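PDB 5LY8: tail component, which probably binds cell-surface saccharides of its Lactobacillus host through this second carbohydrate-binding module of the phage's evolved distal tail protein. Local coordinates for residues E113-Y118 with V123-L128; A92-V97 with V204-W209. All blocks are in the same frame, centred on the assembly; numbering follows the deposited sequence.

Contact 1: E113-Y118 with V123-L128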
loop_
_atom_site.group_PDB
_atom_site.type_symbol
_atom_site.label_atom_id
_atom_site.label_comp_id
_atom_site.label_asym_id
_atom_site.label_seq_id
_atom_site.Cartn_x
_atom_site.Cartn_y
_atom_site.Cartn_z
ATOM N N GLU A 113 -0.103 4.299 1.137
ATOM C CA GLU A 113 -0.943 3.433 0.321
ATOM C C GLU A 113 -0.076 2.414 -0.363
ATOM O O GLU A 113 0.956 2.770 -0.946
ATOM C CB GLU A 113 -1.713 4.215 -0.751
ATOM C CG GLU A 113 -2.753 5.159 -0.187
ATOM C CD GLU A 113 -3.544 5.903 -1.238
ATOM O OE1 GLU A 113 -3.353 5.650 -2.457
ATOM O OE2 GLU A 113 -4.356 6.772 -0.828
ATOM N N PHE A 114 -0.519 1.152 -0.339
ATOM C CA PHE A 114 0.025 0.083 -1.172
ATOM C C PHE A 114 -1.133 -0.341 -2.070
ATOM O O PHE A 114 -2.144 -0.878 -1.590
ATOM C CB PHE A 114 0.595 -1.074 -0.358
ATOM C CG PHE A 114 1.845 -0.666 0.388
ATOM C CD1 PHE A 114 3.006 -0.371 -0.297
ATOM C CD2 PHE A 114 1.839 -0.523 1.764
ATOM C CE1 PHE A 114 4.162 0.042 0.388
ATOM C CE2 PHE A 114 3.002 -0.127 2.455
ATOM C CZ PHE A 114 4.160 0.138 1.757
ATOM N N ASN A 115 -1.000 -0.045 -3.374
ATOM C CA ASN A 115 -2.073 -0.186 -4.343
ATOM C C ASN A 115 -1.751 -1.134 -5.455
ATOM O O ASN A 115 -0.609 -1.174 -5.932
ATOM C CB ASN A 115 -2.323 1.208 -4.982
ATOM C CG ASN A 115 -2.748 2.243 -3.979
ATOM O OD1 ASN A 115 -3.266 1.898 -2.919
ATOM N ND2 ASN A 115 -2.515 3.513 -4.268
ATOM N N LEU A 116 -2.777 -1.880 -5.883
ATOM C CA LEU A 116 -2.725 -2.735 -7.069
ATOM C C LEU A 116 -3.723 -2.145 -8.052
ATOM O O LEU A 116 -4.844 -1.770 -7.670
ATOM C CB LEU A 116 -3.047 -4.186 -6.731
ATOM C CG LEU A 116 -1.994 -4.833 -5.822
ATOM C CD1 LEU A 116 -2.484 -6.138 -5.290
ATOM C CD2 LEU A 116 -0.639 -5.018 -6.537
ATOM N N THR A 117 -3.307 -2.056 -9.318
ATOM C CA THR A 117 -4.068 -1.360 -10.342
ATOM C C THR A 117 -4.244 -2.179 -11.587
ATOM O O THR A 117 -3.545 -3.174 -11.787
ATOM C CB THR A 117 -3.343 -0.027 -10.670
ATOM O OG1 THR A 117 -2.055 -0.286 -11.249
ATOM C CG2 THR A 117 -3.163 0.866 -9.431
ATOM N N TYR A 118 -5.158 -1.729 -12.442
ATOM C CA TYR A 118 -5.363 -2.310 -13.762
ATOM C C TYR A 118 -5.708 -1.193 -14.705
ATOM O O TYR A 118 -6.671 -0.445 -14.464
ATOM C CB TYR A 118 -6.450 -3.398 -13.819
ATOM C CG TYR A 118 -6.484 -4.113 -15.156
ATOM C CD1 TYR A 118 -5.412 -4.894 -15.569
ATOM C CD2 TYR A 118 -7.564 -3.972 -16.024
ATOM C CE1 TYR A 118 -5.417 -5.533 -16.802
ATOM C CE2 TYR A 118 -7.587 -4.633 -17.249
ATOM C CZ TYR A 118 -6.514 -5.419 -17.626
ATOM O OH TYR A 118 -6.516 -6.061 -18.840
ATOM N N VAL A 123 -7.539 -1.242 -8.242
ATOM C CA VAL A 123 -8.263 -2.475 -8.033
ATOM C C VAL A 123 -8.325 -2.719 -6.513
ATOM O O VAL A 123 -9.401 -2.977 -5.981
ATOM C CB VAL A 123 -7.682 -3.657 -8.825
ATOM C CG1 VAL A 123 -8.337 -4.985 -8.417
ATOM C CG2 VAL A 123 -7.848 -3.424 -10.320
ATOM N N ALA A 124 -7.184 -2.610 -5.816
ATOM C CA ALA A 124 -7.168 -2.745 -4.353
ATOM C C ALA A 124 -6.212 -1.732 -3.770
ATOM O O ALA A 124 -5.146 -1.489 -4.342
ATOM C CB ALA A 124 -6.746 -4.167 -3.940
ATOM N N SER A 125 -6.576 -1.154 -2.610
ATOM C CA SER A 125 -5.737 -0.173 -1.936
ATOM C C SER A 125 -5.729 -0.409 -0.452
ATOM O O SER A 125 -6.796 -0.358 0.199
ATOM C CB SER A 125 -6.232 1.245 -2.221
ATOM O OG SER A 125 -5.474 2.188 -1.466
ATOM N N LEU A 126 -4.524 -0.699 0.080
ATOM C CA LEU A 126 -4.306 -0.858 1.515
ATOM C C LEU A 126 -3.736 0.465 2.038
ATOM O O LEU A 126 -2.728 0.929 1.505
ATOM C CB LEU A 126 -3.323 -2.009 1.760
ATOM C CG LEU A 126 -3.076 -2.421 3.213
ATOM C CD1 LEU A 126 -2.458 -3.817 3.256
ATOM C CD2 LEU A 126 -2.160 -1.431 3.971
ATOM N N ALA A 127 -4.364 1.070 3.036
ATOM C CA ALA A 127 -3.843 2.311 3.602
ATOM C C ALA A 127 -3.665 2.212 5.086
ATOM O O ALA A 127 -4.407 1.506 5.775
ATOM C CB ALA A 127 -4.753 3.498 3.257
ATOM N N LEU A 128 -2.655 2.942 5.595
ATOM C CA LEU A 128 -2.505 3.223 7.007
ATOM C C LEU A 128 -2.377 4.729 7.116
ATOM O O LEU A 128 -1.649 5.334 6.318
ATOM C CB LEU A 128 -1.269 2.550 7.618
ATOM C CG LEU A 128 -1.116 2.700 9.125
ATOM C CD1 LEU A 128 -2.170 1.888 9.895
ATOM C CD2 LEU A 128 0.271 2.270 9.589
#
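Asn115 and Ser125 face each other as a non-hydrogen-bonded pair of an antiparallel hairpin, and their side chains supply the link that the backbone lacks there. Ser125 OG donates to Asn115 OD1 at 2.7 Å, tilted 31° from the plane of the amide carbonyl. The serine hydroxyl reaches across because OG lies anti to its own backbone N (chi1 175°). The other half of the amide is also held. Asn115 ND2 gives a nearly straight bond to Glu113 OE1, 2.9 Å away, and the oxygen sits almost in the amide plane. A second bond from ND2 goes to Val35 O. The amide is therefore gripped at both ends, which fixes its flip. Glu113 is extended beyond CG. Its carboxylate is met by the backbone N atoms of Ala37 and Phe38, and the salt bridge from Arg111 NE to OE2 probably offsets much of its negative charge.

Phe114 and Leu126 form a hydrogen-bonded pair, with Phe114 N to Leu126 O at 2.9 Å. The next such pair, Leu116 with Ala124, runs into a classic beta bulge. Leu116 O accepts from both Val123 N (2.8 Å) and Ala124 N (3.1 Å). Val123 CG2 packs on Tyr118 CB at 3.8 Å beside it.

Phe114, Leu116, Ala124 and Leu126 share the other face of the hairpin. Phe114 and Leu116 meet strand 94-103 of the opposing sheet. Strand 208-216 lies next to 110-118, and strand 138-144 next to 121-130, so the hairpin is an interior part of its sheet.

Contact 2: A92-V97 with V204-W209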
loop_
_atom_site.group_PDB
_atom_site.type_symbol
_atom_site.label_atom_id
_atom_site.label_comp_id
_atom_site.label_asym_id
_atom_site.label_seq_id
_atom_site.Cartn_x
_atom_site.Cartn_y
_atom_site.Cartn_z
ATOM N N ALA A 92 -5.467 -14.437 -11.569
ATOM C CA ALA A 92 -5.121 -15.476 -10.614
ATOM C C ALA A 92 -4.748 -14.947 -9.229
ATOM O O ALA A 92 -4.657 -13.724 -8.999
ATOM C CB ALA A 92 -4.027 -16.377 -11.200
ATOM N N ASN A 93 -4.547 -15.880 -8.293
ATOM C CA ASN A 93 -4.218 -15.565 -6.907
ATOM C C ASN A 93 -2.849 -14.921 -6.767
ATOM O O ASN A 93 -1.957 -15.144 -7.589
ATOM C CB ASN A 93 -4.244 -16.835 -6.059
ATOM C CG ASN A 93 -5.564 -17.550 -5.940
ATOM O OD1 ASN A 93 -5.611 -18.683 -5.420
ATOM N ND2 ASN A 93 -6.635 -16.931 -6.413
ATOM N N PHE A 94 -2.677 -14.092 -5.733
ATOM C CA PHE A 94 -1.395 -13.421 -5.544
ATOM C C PHE A 94 -1.227 -13.012 -4.122
ATOM O O PHE A 94 -2.184 -13.028 -3.349
ATOM C CB PHE A 94 -1.317 -12.142 -6.434
ATOM C CG PHE A 94 -2.365 -11.080 -6.172
ATOM C CD1 PHE A 94 -2.331 -10.309 -5.007
ATOM C CD2 PHE A 94 -3.381 -10.844 -7.090
ATOM C CE1 PHE A 94 -3.326 -9.354 -4.753
ATOM C CE2 PHE A 94 -4.335 -9.842 -6.856
ATOM C CZ PHE A 94 -4.313 -9.120 -5.685
ATOM N N GLN A 95 -0.003 -12.607 -3.783
ATOM C CA GLN A 95 0.258 -11.864 -2.560
ATOM C C GLN A 95 1.195 -10.717 -2.874
ATOM O O GLN A 95 2.174 -10.881 -3.624
ATOM C CB GLN A 95 0.736 -12.696 -1.375
ATOM C CG GLN A 95 2.090 -13.328 -1.511
ATOM C CD GLN A 95 2.586 -13.852 -0.181
ATOM O OE1 GLN A 95 2.097 -13.466 0.892
ATOM N NE2 GLN A 95 3.637 -14.656 -0.219
ATOM N N PHE A 96 0.904 -9.570 -2.278
ATOM C CA PHE A 96 1.666 -8.323 -2.444
ATOM C C PHE A 96 2.071 -7.887 -1.058
ATOM O O PHE A 96 1.189 -7.572 -0.255
ATOM C CB PHE A 96 0.731 -7.321 -3.109
ATOM C CG PHE A 96 1.213 -5.914 -3.314
ATOM C CD1 PHE A 96 2.465 -5.650 -3.876
ATOM C CD2 PHE A 96 0.379 -4.844 -3.061
ATOM C CE1 PHE A 96 2.872 -4.341 -4.150
ATOM C CE2 PHE A 96 0.791 -3.535 -3.321
ATOM C CZ PHE A 96 2.026 -3.286 -3.889
ATOM N N VAL A 97 3.374 -7.932 -0.762
ATOM C CA VAL A 97 3.871 -7.791 0.606
ATOM C C VAL A 97 4.830 -6.637 0.703
ATOM O O VAL A 97 5.823 -6.598 -0.054
ATOM C CB VAL A 97 4.566 -9.108 1.042
ATOM C CG1 VAL A 97 5.050 -9.028 2.495
ATOM C CG2 VAL A 97 3.631 -10.313 0.869
ATOM N N VAL A 204 -11.366 -10.240 -12.152
ATOM C CA VAL A 204 -10.825 -8.893 -12.295
ATOM C C VAL A 204 -9.296 -8.942 -12.361
ATOM O O VAL A 204 -8.667 -9.483 -11.450
ATOM C CB VAL A 204 -11.316 -7.983 -11.139
ATOM C CG1 VAL A 204 -10.674 -6.589 -11.227
ATOM C CG2 VAL A 204 -12.846 -7.883 -11.142
ATOM N N PRO A 205 -8.689 -8.404 -13.434
ATOM C CA PRO A 205 -7.232 -8.479 -13.562
ATOM C C PRO A 205 -6.489 -7.364 -12.863
ATOM O O PRO A 205 -7.075 -6.338 -12.477
ATOM C CB PRO A 205 -7.011 -8.386 -15.074
ATOM C CG PRO A 205 -8.224 -7.695 -15.604
ATOM C CD PRO A 205 -9.327 -7.843 -14.644
ATOM N N ILE A 206 -5.179 -7.545 -12.751
ATOM C CA ILE A 206 -4.256 -6.522 -12.289
ATOM C C ILE A 206 -3.057 -6.461 -13.235
ATOM O O ILE A 206 -2.682 -7.477 -13.845
ATOM C CB ILE A 206 -3.834 -6.599 -10.801
ATOM C CG1 ILE A 206 -3.197 -7.923 -10.503
ATOM C CG2 ILE A 206 -5.008 -6.256 -9.824
ATOM C CD1 ILE A 206 -2.409 -7.894 -9.236
ATOM N N ASP A 207 -2.427 -5.280 -13.338
ATOM C CA ASP A 207 -1.259 -5.111 -14.197
ATOM C C ASP A 207 -0.226 -4.147 -13.616
ATOM O O ASP A 207 0.739 -3.821 -14.301
ATOM C CB ASP A 207 -1.658 -4.656 -15.626
ATOM C CG ASP A 207 -2.255 -3.248 -15.667
ATOM O OD1 ASP A 207 -2.168 -2.544 -14.664
ATOM O OD2 ASP A 207 -2.791 -2.851 -16.728
ATOM N N GLY A 208 -0.404 -3.694 -12.383
ATOM C CA GLY A 208 0.534 -2.728 -11.842
ATOM C C GLY A 208 0.385 -2.537 -10.363
ATOM O O GLY A 208 -0.601 -2.965 -9.752
ATOM N N TRP A 209 1.392 -1.863 -9.788
ATOM C CA TRP A 209 1.364 -1.518 -8.371
ATOM C C TRP A 209 1.918 -0.132 -8.170
ATOM O O TRP A 209 2.770 0.310 -8.953
ATOM C CB TRP A 209 2.157 -2.547 -7.530
ATOM C CG TRP A 209 3.631 -2.583 -7.830
ATOM C CD1 TRP A 209 4.252 -3.317 -8.796
ATOM C CD2 TRP A 209 4.665 -1.857 -7.150
ATOM N NE1 TRP A 209 5.607 -3.088 -8.771
ATOM C CE2 TRP A 209 5.886 -2.190 -7.774
ATOM C CE3 TRP A 209 4.685 -0.939 -6.083
ATOM C CZ2 TRP A 209 7.115 -1.667 -7.352
ATOM C CZ3 TRP A 209 5.897 -0.395 -5.691
ATOM C CH2 TRP A 209 7.098 -0.801 -6.289
#
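Phe94 meets Ile206, and Phe96 meets Trp209, in two apolar contacts with no hydrogen bond between the segments. The end methyl of Ile206 does the touching in the first. Its CD1 lies 3.6 Å from Phe94 CE2 and 3.8 Å from Phe94 CD2, approaching the ring obliquely. Phe94 and Ile206 reach for each other from opposing sides. With chi1 of Ile206 at 58°, CG1 is flanked by both backbone N and C, and the extended chain carries CD1 to the ring.

In the second contact the far end of the Phe96 ring meets the base of the tryptophan. Phe96 CZ is 3.7 Å from Trp209 CB, and Phe96 CE1 is 3.9 Å from the same atom. The side chains cross at about a right angle. The Phe96 ring and the five-membered ring of Trp209 are inclined at 55°, so the pair is oblique. With CG anti to the backbone N (chi1 176°), the Phe96 ring extends from its strand to the tryptophan. The CB bond of Trp209 points toward 92-97, but the indole then leads away and stacks on Tyr18.

Leu116 adds a further apolar surface, touching Phe94, Phe96 and Trp209. Phe231 of strand 223-238 packs on Phe94, Phe96 and Ile206. Behind the phenylalanines, strand 94-103 is held by backbone bonds to strands 166-175 and 223-238. On the other side, Asp207 and Gly208 both face Thr117 in a classic beta bulge, and Asp207 OD2 accepts from Gln119 N.

The closest CA atoms across the contact, those of Phe96 and Trp209, are 9.0 Å apart. This pair joins strands of two facing sheets, and Ile206, from the loop leading into 208-216, extends the packing. It is consistent with the beta sandwich of the concanavalin-like clan in which this module is placed.

Both contacts are buried, but contact 1 lies nearer the centre of the chain and contact 2 farther out. Contact 1 joins neighbouring strands within one sheet, through backbone hydrogen bonds and a polar side-chain network. Contact 2 spans the two sheets and is wholly apolar. Both reach one sheet, through neighbouring strands 110-118 and 208-216; 92-97 belongs to the facing sheet. Thr117 ties them directly: its O is 2.8 Å from Asp207 N, and its N is 2.9 Å from Gly208 O, both probable hydrogen bonds. One face of the hairpin turns into the same sandwich interior that contact 2 fills. Neither contact includes a magnesium ligand.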